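Local coordinates for endoglucanase E (Clostridium thermocellum, PDB 2WAO), which probably removes acetyl groups from plant cell-wall polysaccharides and binds cellulosic chains through its family 2 carbohydrate esterase domain, which is joined to an endo-1,4-beta-glucanase, at residues A[156-166]-A[316-327]. Numbering follows the deposited sequence. Where two conformers were deposited one is given.
Sequences MSYAAITARNL and HQLMAERLTAEI. With FMT (formic acid), chain M; FMT (formic acid), chain I.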
loop_
_atom_site.group_PDB
_atom_site.type_symbol
_atom_site.label_atom_id
_atom_site.label_comp_id
_atom_site.label_asym_id
_atom_site.label_seq_id
_atom_site.Cartn_x
_atom_site.Cartn_y
_atom_site.Cartn_z
ATOM N N MET A 156 -6.496 2.847 -6.131
ATOM C CA MET A 156 -7.853 3.035 -5.568
ATOM C C MET A 156 -8.049 2.192 -4.269
ATOM O O MET A 156 -9.169 1.784 -3.917
ATOM C CB MET A 156 -8.941 2.793 -6.615
ATOM C CG MET A 156 -8.950 3.848 -7.758
ATOM S SD MET A 156 -9.166 5.534 -7.122
ATOM C CE MET A 156 -10.876 5.479 -6.622
ATOM N N SER A 157 -6.928 1.900 -3.583
ATOM C CA SER A 157 -7.005 1.320 -2.235
ATOM C C SER A 157 -7.427 2.411 -1.258
ATOM O O SER A 157 -7.204 3.620 -1.498
ATOM C CB SER A 157 -5.658 0.757 -1.799
ATOM O OG SER A 157 -4.759 1.805 -1.490
ATOM N N TYR A 158 -8.046 1.998 -0.154
ATOM C CA TYR A 158 -8.407 2.990 0.893
ATOM C C TYR A 158 -7.155 3.750 1.315
ATOM O O TYR A 158 -7.249 4.937 1.694
ATOM C CB TYR A 158 -9.044 2.327 2.112
ATOM C CG TYR A 158 -8.070 1.544 2.945
ATOM C CD1 TYR A 158 -7.503 2.109 4.103
ATOM C CD2 TYR A 158 -7.671 0.243 2.563
ATOM C CE1 TYR A 158 -6.580 1.422 4.852
ATOM C CE2 TYR A 158 -6.730 -0.472 3.322
ATOM C CZ TYR A 158 -6.207 0.127 4.460
ATOM O OH TYR A 158 -5.271 -0.499 5.226
ATOM N N ALA A 159 -6.003 3.073 1.320
ATOM C CA ALA A 159 -4.757 3.679 1.740
ATOM C C ALA A 159 -4.319 4.818 0.792
ATOM O O ALA A 159 -3.971 5.937 1.235
ATOM C CB ALA A 159 -3.683 2.617 1.832
ATOM N N ALA A 160 -4.364 4.560 -0.527
ATOM C CA ALA A 160 -3.937 5.586 -1.489
ATOM C C ALA A 160 -4.906 6.759 -1.506
ATOM O O ALA A 160 -4.512 7.937 -1.624
ATOM C CB ALA A 160 -3.842 5.001 -2.884
ATOM N N ILE A 161 -6.184 6.441 -1.359
ATOM C CA ILE A 161 -7.196 7.482 -1.439
ATOM C C ILE A 161 -7.057 8.397 -0.170
ATOM O O ILE A 161 -7.117 9.667 -0.260
ATOM C CB ILE A 161 -8.600 6.839 -1.466
ATOM C CG1 ILE A 161 -8.845 6.043 -2.773
ATOM C CG2 ILE A 161 -9.685 7.957 -1.267
ATOM C CD1 ILE A 161 -10.071 5.094 -2.643
ATOM N N THR A 162 -6.840 7.758 0.988
ATOM C CA THR A 162 -6.634 8.487 2.287
ATOM C C THR A 162 -5.388 9.406 2.165
ATOM O O THR A 162 -5.417 10.569 2.551
ATOM C CB THR A 162 -6.478 7.454 3.451
ATOM O OG1 THR A 162 -7.732 6.765 3.642
ATOM C CG2 THR A 162 -6.108 8.149 4.794
ATOM N N ALA A 163 -4.304 8.878 1.602
ATOM C CA ALA A 163 -3.106 9.681 1.425
ATOM C C ALA A 163 -3.372 10.886 0.507
ATOM O O ALA A 163 -2.944 11.996 0.840
ATOM C CB ALA A 163 -1.912 8.834 0.935
ATOM N N ARG A 164 -4.085 10.681 -0.605
ATOM C CA ARG A 164 -4.385 11.812 -1.496
ATOM C C ARG A 164 -5.306 12.779 -0.730
ATOM O O ARG A 164 -5.074 13.996 -0.818
ATOM C CB ARG A 164 -5.027 11.356 -2.813
ATOM C CG ARG A 164 -4.086 10.700 -3.743
ATOM C CD ARG A 164 -4.710 10.515 -5.125
ATOM N NE ARG A 164 -5.897 9.661 -5.137
ATOM C CZ ARG A 164 -5.875 8.328 -5.267
ATOM N NH1 ARG A 164 -4.717 7.653 -5.330
ATOM N NH2 ARG A 164 -7.013 7.666 -5.285
ATOM N N ASN A 165 -6.287 12.279 0.020
ATOM C CA ASN A 165 -7.212 13.150 0.794
ATOM C C ASN A 165 -6.408 14.072 1.715
ATOM O O ASN A 165 -6.747 15.249 1.870
ATOM C CB ASN A 165 -8.200 12.365 1.701
ATOM C CG ASN A 165 -9.344 11.672 0.938
ATOM O OD1 ASN A 165 -10.019 10.753 1.487
ATOM N ND2 ASN A 165 -9.560 12.073 -0.295
ATOM N N LEU A 166 -5.335 13.534 2.314
ATOM C CA LEU A 166 -4.519 14.260 3.302
ATOM C C LEU A 166 -3.316 15.003 2.751
ATOM O O LEU A 166 -2.557 15.612 3.523
ATOM C CB LEU A 166 -4.039 13.305 4.409
ATOM C CG LEU A 166 -5.145 12.607 5.214
ATOM C CD1 LEU A 166 -4.571 11.415 5.971
ATOM C CD2 LEU A 166 -5.879 13.531 6.157
ATOM N N HIS A 316 -13.636 0.580 -0.526
ATOM C CA HIS A 316 -12.378 1.322 -0.294
ATOM C C HIS A 316 -12.623 2.807 -0.064
ATOM O O HIS A 316 -12.014 3.400 0.825
ATOM C CB HIS A 316 -11.367 1.110 -1.425
ATOM C CG HIS A 316 -10.641 -0.207 -1.360
ATOM N ND1 HIS A 316 -9.523 -0.396 -0.570
ATOM C CD2 HIS A 316 -10.842 -1.383 -2.018
ATOM C CE1 HIS A 316 -9.046 -1.617 -0.762
ATOM N NE2 HIS A 316 -9.846 -2.251 -1.608
ATOM N N GLN A 317 -13.540 3.399 -0.844
ATOM C CA GLN A 317 -13.869 4.787 -0.671
ATOM C C GLN A 317 -14.473 5.048 0.710
ATOM O O GLN A 317 -14.059 5.966 1.355
ATOM C CB GLN A 317 -14.749 5.309 -1.817
ATOM C CG GLN A 317 -13.942 5.345 -3.122
ATOM C CD GLN A 317 -14.783 5.664 -4.325
ATOM O OE1 GLN A 317 -15.836 5.059 -4.541
ATOM N NE2 GLN A 317 -14.320 6.619 -5.136
ATOM N N LEU A 318 -15.426 4.232 1.146
ATOM C CA LEU A 318 -15.997 4.362 2.503
ATOM C C LEU A 318 -14.909 4.277 3.597
ATOM O O LEU A 318 -14.936 5.007 4.596
ATOM C CB LEU A 318 -17.040 3.276 2.771
ATOM C CG LEU A 318 -18.382 3.374 2.007
ATOM C CD1 LEU A 318 -19.317 2.301 2.510
ATOM C CD2 LEU A 318 -18.975 4.816 2.150
ATOM N N MET A 319 -14.007 3.331 3.437
ATOM C CA MET A 319 -12.903 3.150 4.395
ATOM C C MET A 319 -12.042 4.403 4.422
ATOM O O MET A 319 -11.656 4.914 5.502
ATOM C CB MET A 319 -12.092 1.939 3.963
ATOM C CG MET A 319 -12.768 0.622 4.166
ATOM S SD MET A 319 -11.749 -0.770 3.490
ATOM C CE MET A 319 -10.486 -0.860 4.723
ATOM N N ALA A 320 -11.739 4.903 3.236
ATOM C CA ALA A 320 -10.887 6.100 3.122
ATOM C C ALA A 320 -11.573 7.299 3.818
ATOM O O ALA A 320 -10.901 8.022 4.529
ATOM C CB ALA A 320 -10.582 6.421 1.666
ATOM N N GLU A 321 -12.889 7.456 3.660
ATOM C CA GLU A 321 -13.612 8.581 4.313
ATOM C C GLU A 321 -13.479 8.462 5.841
ATOM O O GLU A 321 -13.228 9.484 6.533
ATOM C CB GLU A 321 -15.099 8.659 3.900
ATOM C CG GLU A 321 -15.292 8.930 2.391
ATOM C CD GLU A 321 -16.750 8.855 1.934
ATOM O OE1 GLU A 321 -17.632 9.120 2.795
ATOM O OE2 GLU A 321 -17.016 8.545 0.723
ATOM N N ARG A 322 -13.679 7.249 6.369
ATOM C CA ARG A 322 -13.596 7.013 7.789
ATOM C C ARG A 322 -12.165 7.299 8.292
ATOM O O ARG A 322 -11.968 8.070 9.261
ATOM C CB ARG A 322 -14.047 5.594 8.128
ATOM C CG ARG A 322 -13.916 5.233 9.598
ATOM C CD ARG A 322 -14.517 3.887 9.879
ATOM N NE ARG A 322 -15.892 3.779 9.412
ATOM C CZ ARG A 322 -16.968 4.149 10.115
ATOM N NH1 ARG A 322 -16.841 4.659 11.330
ATOM N NH2 ARG A 322 -18.175 4.022 9.588
ATOM N N LEU A 323 -11.181 6.703 7.621
ATOM C CA LEU A 323 -9.791 6.779 8.084
ATOM C C LEU A 323 -9.218 8.223 7.977
ATOM O O LEU A 323 -8.425 8.668 8.855
ATOM C CB LEU A 323 -8.911 5.786 7.320
ATOM C CG LEU A 323 -7.414 5.804 7.685
ATOM C CD1 LEU A 323 -7.243 5.338 9.184
ATOM C CD2 LEU A 323 -6.594 4.902 6.738
ATOM N N THR A 324 -9.621 8.922 6.914
ATOM C CA THR A 324 -9.207 10.306 6.660
ATOM C C THR A 324 -9.692 11.126 7.853
ATOM O O THR A 324 -8.908 11.911 8.384
ATOM C CB THR A 324 -9.726 10.858 5.278
ATOM O OG1 THR A 324 -9.054 10.138 4.226
ATOM C CG2 THR A 324 -9.409 12.385 5.099
ATOM N N ALA A 325 -10.964 10.949 8.248
ATOM C CA ALA A 325 -11.521 11.747 9.353
ATOM C C ALA A 325 -10.803 11.429 10.686
ATOM O O ALA A 325 -10.530 12.354 11.452
ATOM C CB ALA A 325 -13.041 11.577 9.467
ATOM N N GLU A 326 -10.498 10.153 10.970
ATOM C CA GLU A 326 -9.730 9.746 12.179
ATOM C C GLU A 326 -8.323 10.422 12.255
ATOM O O GLU A 326 -7.908 11.006 13.274
ATOM C CB GLU A 326 -9.537 8.214 12.166
ATOM C CG GLU A 326 -10.816 7.338 12.373
ATOM C CD GLU A 326 -11.464 7.449 13.776
ATOM O OE1 GLU A 326 -10.787 7.837 14.749
ATOM O OE2 GLU A 326 -12.664 7.130 13.890
ATOM N N ILE A 327 -7.600 10.348 11.155
ATOM C CA ILE A 327 -6.259 10.939 11.102
ATOM C C ILE A 327 -6.348 12.484 11.205
ATOM O O ILE A 327 -5.598 13.096 11.970
ATOM C CB ILE A 327 -5.504 10.491 9.873
ATOM C CG1 ILE A 327 -5.242 8.986 9.956
ATOM C CG2 ILE A 327 -4.176 11.239 9.784
ATOM C CD1 ILE A 327 -4.810 8.370 8.597
HETATM C C FMT M . -16.055 1.504 5.833
HETATM O O1 FMT M . -16.081 0.240 5.866
HETATM O O2 FMT M . -15.629 2.323 6.697
HETATM C C FMT I . -9.338 10.232 -4.528
HETATM O O1 FMT I . -9.534 9.180 -5.185
HETATM O O2 FMT I . -8.379 11.035 -4.674
#
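Ala320 and Tyr158 mark the apolar centre, where helix 158-165 and the 316-327 portion of helix 313-331 run in roughly the same direction, crossing at -44°. Their axes approach to 8.1 Å. The methyl of Ala320 is a knob in a hole formed by Tyr158, Ile161, Thr162 and Asn165, and its CB lies only 3.4 Å from Ile161 CG2, closer than usual van der Waals contact. Tyr158 fills the reciprocal hole among His316, Met319, Ala320 and Leu323. Its CG sits between the backbone N and the carbonyl carbon (chi1 72°), placing one ring face beneath Met319 CE. This CH-pi contact is 3.9 Å from CE to the ring centroid, close to the normal. Leu323 CD2 approaches the ring edge, while Ala159 CB backs the other face. Thr162 also docks as a knob: its OG1 donates to Tyr158 O (2.7 Å) within its own helix and rests on Ala320 CA. Farther along, Leu166 CD1 meets Ile327 CG2 at 3.8 Å. Polar contacts lie toward both ends. At one, Tyr158 N donates to His316 ND1 over 2.8 Å. That bond is noticeably bent, with the donor 27° out of the imidazole plane. At the other, Asn165 OD1 lies 3.0 Å from Thr324 OG1. Inward, Leu323 and Ile327 touch strand 216-220 and Ala163 strand 168-174, so the pair packs against the parallel sheet as in the alpha/beta SGNH-hydrolase (GDSL) fold.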